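Local coordinates for protein leucine aminopeptidase 1, chloroplastic (Solanum lycopersicum, PDB 5D8N) that removes unsubstituted N-terminal amino acids, preferably leucine, from peptides as a magnesium-dependent homohexamer, and takes part in wound signalling and insect defence, at residues 265-275 with 354-365. The protein carries 1 engineered substitution. Numbering follows the deposited sequence.
Sequences YLAVAAAATEN and AACENMISAEGM
Tyr265 lays its ring against the strand 354-358 and illustrates how an aromatic can join helix to sheet by face and hydroxyl. Ala354 CB sits over one face, 3.8 Å from the ring centroid in a CH-pi contact, while Tyr265 OH donates to Ala355 O at 2.7 Å, tilted 35° from the carbonyl plane. A phenylalanine here would keep the CH-pi contact with Ala354 but would probably leave Ala355 O without this donor. Ala269 CB meets Cys356 CB at 3.8 Å; the cysteine sulfur, held between backbone N and carbonyl carbon (chi1 60°), lies at the ring edge and touches Val268 CG1. Ser361 OG donates in the carbonyl plane to a lone pair of Ala271 O (2.7 Å); it also accepts from Glu363 N, closing an ST turn, both bonds fixing its rotation. Between the two segments, a water donates to Val268 O and Glu357 O. Glu357 extends to a salt bridge with Arg366 of a neighbouring subunit, and Asn358 ND2 hydrogen-bonds Asp305 OD1, of the magnesium site. The contact joins helix 263-269 and the following loop to the end of strand 347-358, between strands 278-284 and 293-305 in the M17 catalytic-domain sheet; helix 388-401 packs against Tyr265, Val268 and Cys356.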
loop_
_atom_site.group_PDB
_atom_site.type_symbol
_atom_site.label_atom_id
_atom_site.label_comp_id
_atom_site.label_asym_id
_atom_site.label_seq_id
_atom_site.Cartn_x
_atom_site.Cartn_y
_atom_site.Cartn_z
ATOM N N TYR A 265 31.887 -6.214 3.254
ATOM C CA TYR A 265 31.713 -5.822 4.644
ATOM C C TYR A 265 31.917 -4.317 4.832
ATOM O O TYR A 265 31.086 -3.630 5.439
ATOM C CB TYR A 265 32.659 -6.643 5.522
ATOM C CG TYR A 265 32.895 -6.153 6.950
ATOM C CD1 TYR A 265 31.849 -5.886 7.817
ATOM C CD2 TYR A 265 34.177 -6.114 7.481
ATOM C CE1 TYR A 265 32.056 -5.595 9.166
ATOM C CE2 TYR A 265 34.411 -5.788 8.813
ATOM C CZ TYR A 265 33.349 -5.522 9.657
ATOM O OH TYR A 265 33.608 -5.288 10.995
ATOM N N LEU A 266 32.997 -3.790 4.259
ATOM C CA LEU A 266 33.330 -2.396 4.475
ATOM C C LEU A 266 32.351 -1.464 3.795
ATOM O O LEU A 266 32.040 -0.399 4.319
ATOM C CB LEU A 266 34.761 -2.103 4.031
ATOM C CG LEU A 266 35.823 -2.760 4.920
ATOM C CD1 LEU A 266 37.222 -2.613 4.337
ATOM C CD2 LEU A 266 35.823 -2.110 6.284
ATOM N N ALA A 267 31.759 -1.898 2.694
ATOM C CA ALA A 267 30.719 -1.079 2.074
ATOM C C ALA A 267 29.479 -0.931 2.972
ATOM O O ALA A 267 28.899 0.139 3.078
ATOM C CB ALA A 267 30.311 -1.677 0.740
ATOM N N VAL A 268 29.092 -2.013 3.625
ATOM C CA VAL A 268 27.938 -1.957 4.521
ATOM C C VAL A 268 28.254 -1.060 5.691
ATOM O O VAL A 268 27.442 -0.246 6.095
ATOM C CB VAL A 268 27.591 -3.367 5.061
ATOM C CG1 VAL A 268 26.463 -3.280 6.075
ATOM C CG2 VAL A 268 27.161 -4.273 3.914
ATOM N N ALA A 269 29.472 -1.171 6.195
ATOM C CA ALA A 269 29.913 -0.388 7.352
ATOM C C ALA A 269 30.167 1.115 7.101
ATOM O O ALA A 269 30.269 1.895 8.039
ATOM C CB ALA A 269 31.170 -1.017 7.927
ATOM N N ALA A 270 30.278 1.513 5.840
ATOM C CA ALA A 270 30.808 2.824 5.486
ATOM C C ALA A 270 29.943 3.975 6.004
ATOM O O ALA A 270 30.458 5.019 6.397
ATOM C CB ALA A 270 30.966 2.931 3.969
ATOM N N ALA A 271 28.631 3.789 6.043
ATOM C CA ALA A 271 27.767 4.908 6.460
ATOM C C ALA A 271 28.036 5.284 7.920
ATOM O O ALA A 271 27.974 6.470 8.278
ATOM C CB ALA A 271 26.295 4.556 6.273
ATOM N N ALA A 272 28.287 4.270 8.750
ATOM C CA ALA A 272 28.279 4.406 10.203
ATOM C C ALA A 272 29.619 4.926 10.698
ATOM O O ALA A 272 30.415 4.182 11.284
ATOM C CB ALA A 272 27.965 3.077 10.856
ATOM N N THR A 273 29.834 6.221 10.506
ATOM C CA THR A 273 31.121 6.825 10.847
ATOM C C THR A 273 31.276 7.034 12.358
ATOM O O THR A 273 32.389 7.171 12.858
ATOM C CB THR A 273 31.279 8.182 10.149
ATOM O OG1 THR A 273 30.183 9.031 10.513
ATOM C CG2 THR A 273 31.326 8.003 8.610
ATOM N N GLU A 274 30.176 7.075 13.092
ATOM C CA GLU A 274 30.249 7.399 14.512
ATOM C C GLU A 274 30.561 6.144 15.337
ATOM O O GLU A 274 31.154 6.237 16.406
ATOM C CB GLU A 274 28.938 8.015 14.977
ATOM C CG GLU A 274 28.969 8.556 16.401
ATOM C CD GLU A 274 29.897 9.758 16.599
ATOM O OE1 GLU A 274 30.548 10.238 15.637
ATOM O OE2 GLU A 274 30.004 10.218 17.758
ATOM N N ASN A 275 30.040 5.001 14.898
ATOM C CA ASN A 275 30.307 3.711 15.538
ATOM C C ASN A 275 31.044 2.787 14.563
ATOM O O ASN A 275 30.440 1.980 13.853
ATOM C CB ASN A 275 28.997 3.040 15.991
ATOM C CG ASN A 275 28.266 3.836 17.053
ATOM O OD1 ASN A 275 27.073 4.115 16.933
ATOM N ND2 ASN A 275 28.959 4.166 18.120
ATOM N N ALA A 354 31.745 -10.360 11.800
ATOM C CA ALA A 354 32.033 -9.088 11.153
ATOM C C ALA A 354 31.030 -8.035 11.606
ATOM O O ALA A 354 29.909 -7.940 11.067
ATOM C CB ALA A 354 32.004 -9.245 9.643
ATOM N N ALA A 355 31.390 -7.330 12.673
ATOM C CA ALA A 355 30.449 -6.462 13.356
ATOM C C ALA A 355 30.468 -5.037 12.785
ATOM O O ALA A 355 31.514 -4.463 12.482
ATOM C CB ALA A 355 30.770 -6.418 14.838
ATOM N N CYS A 356 29.283 -4.498 12.576
ATOM C CA CYS A 356 29.100 -3.135 12.108
ATOM C C CYS A 356 27.650 -2.744 12.357
ATOM O O CYS A 356 26.833 -3.573 12.740
ATOM C CB CYS A 356 29.421 -3.014 10.613
ATOM S SG CYS A 356 28.388 -4.051 9.544
ATOM N N GLU A 357 27.339 -1.468 12.175
ATOM C CA GLU A 357 25.954 -1.044 12.099
ATOM C C GLU A 357 25.678 -0.461 10.729
ATOM O O GLU A 357 26.574 0.035 10.058
ATOM C CB GLU A 357 25.553 -0.093 13.234
ATOM C CG GLU A 357 26.296 1.218 13.291
ATOM C CD GLU A 357 25.774 2.184 14.328
ATOM O OE1 GLU A 357 24.860 1.830 15.121
ATOM O OE2 GLU A 357 26.139 3.380 14.180
ATOM N N ASN A 358 24.491 -0.783 10.228
ATOM C CA ASN A 358 24.082 -0.380 8.894
ATOM C C ASN A 358 23.241 0.895 8.975
ATOM O O ASN A 358 22.057 0.841 9.315
ATOM C CB ASN A 358 23.298 -1.512 8.219
ATOM C CG ASN A 358 22.796 -1.118 6.836
ATOM O OD1 ASN A 358 23.187 -0.081 6.306
ATOM N ND2 ASN A 358 21.859 -1.896 6.296
ATOM N N MET A 359 23.879 2.026 8.720
ATOM C CA MET A 359 23.287 3.339 8.891
ATOM C C MET A 359 23.105 4.074 7.548
ATOM O O MET A 359 23.389 3.545 6.473
ATOM C CB MET A 359 24.181 4.186 9.801
ATOM C CG MET A 359 24.348 3.636 11.205
ATOM S SD MET A 359 22.853 3.736 12.209
ATOM C CE MET A 359 23.075 5.312 13.014
ATOM N N ILE A 360 22.595 5.299 7.650
ATOM C CA ILE A 360 22.375 6.181 6.511
ATOM C C ILE A 360 23.109 7.500 6.719
ATOM O O ILE A 360 22.910 8.189 7.733
ATOM C CB ILE A 360 20.869 6.470 6.374
ATOM C CG1 ILE A 360 20.137 5.178 6.004
ATOM C CG2 ILE A 360 20.647 7.535 5.321
ATOM C CD1 ILE A 360 18.641 5.253 6.196
ATOM N N SER A 361 23.969 7.824 5.756
ATOM C CA SER A 361 24.784 9.035 5.824
ATOM C C SER A 361 25.402 9.316 4.468
ATOM O O SER A 361 25.301 8.518 3.530
ATOM C CB SER A 361 25.919 8.867 6.838
ATOM O OG SER A 361 26.947 8.042 6.308
ATOM N N ALA A 362 26.052 10.463 4.366
ATOM C CA ALA A 362 26.711 10.846 3.105
ATOM C C ALA A 362 27.829 9.870 2.691
ATOM O O ALA A 362 28.191 9.810 1.506
ATOM C CB ALA A 362 27.254 12.268 3.215
ATOM N N GLU A 363 28.411 9.190 3.683
ATOM C CA GLU A 363 29.511 8.253 3.480
ATOM C C GLU A 363 28.996 6.848 3.162
ATOM O O GLU A 363 29.786 5.943 2.889
ATOM C CB GLU A 363 30.419 8.197 4.716
ATOM C CG GLU A 363 31.229 9.465 4.969
ATOM C CD GLU A 363 30.522 10.472 5.872
ATOM O OE1 GLU A 363 29.362 10.207 6.302
ATOM O OE2 GLU A 363 31.155 11.522 6.181
ATOM N N GLY A 364 27.681 6.701 3.047
ATOM C CA GLY A 364 27.077 5.378 2.913
ATOM C C GLY A 364 27.047 4.783 1.519
ATOM O O GLY A 364 27.127 5.504 0.520
ATOM N N MET A 365 26.817 3.471 1.468
ATOM C CA MET A 365 26.539 2.747 0.227
ATOM C C MET A 365 25.141 3.090 -0.291
ATOM O O MET A 365 24.227 3.275 0.487
ATOM C CB MET A 365 26.665 1.244 0.474
ATOM C CG MET A 365 26.317 0.375 -0.712
ATOM S SD MET A 365 26.759 -1.361 -0.468
ATOM C CE MET A 365 25.854 -1.773 1.003
HETATM O O HOH W 1 27.156 2.030 3.981
HETATM O O HOH W 2 26.800 1.629 7.899
HETATM O O HOH W 3 29.198 10.766 8.954
HETATM O O HOH W 4 27.355 5.588 13.121
HETATM O O HOH W 5 29.889 -0.065 12.087
#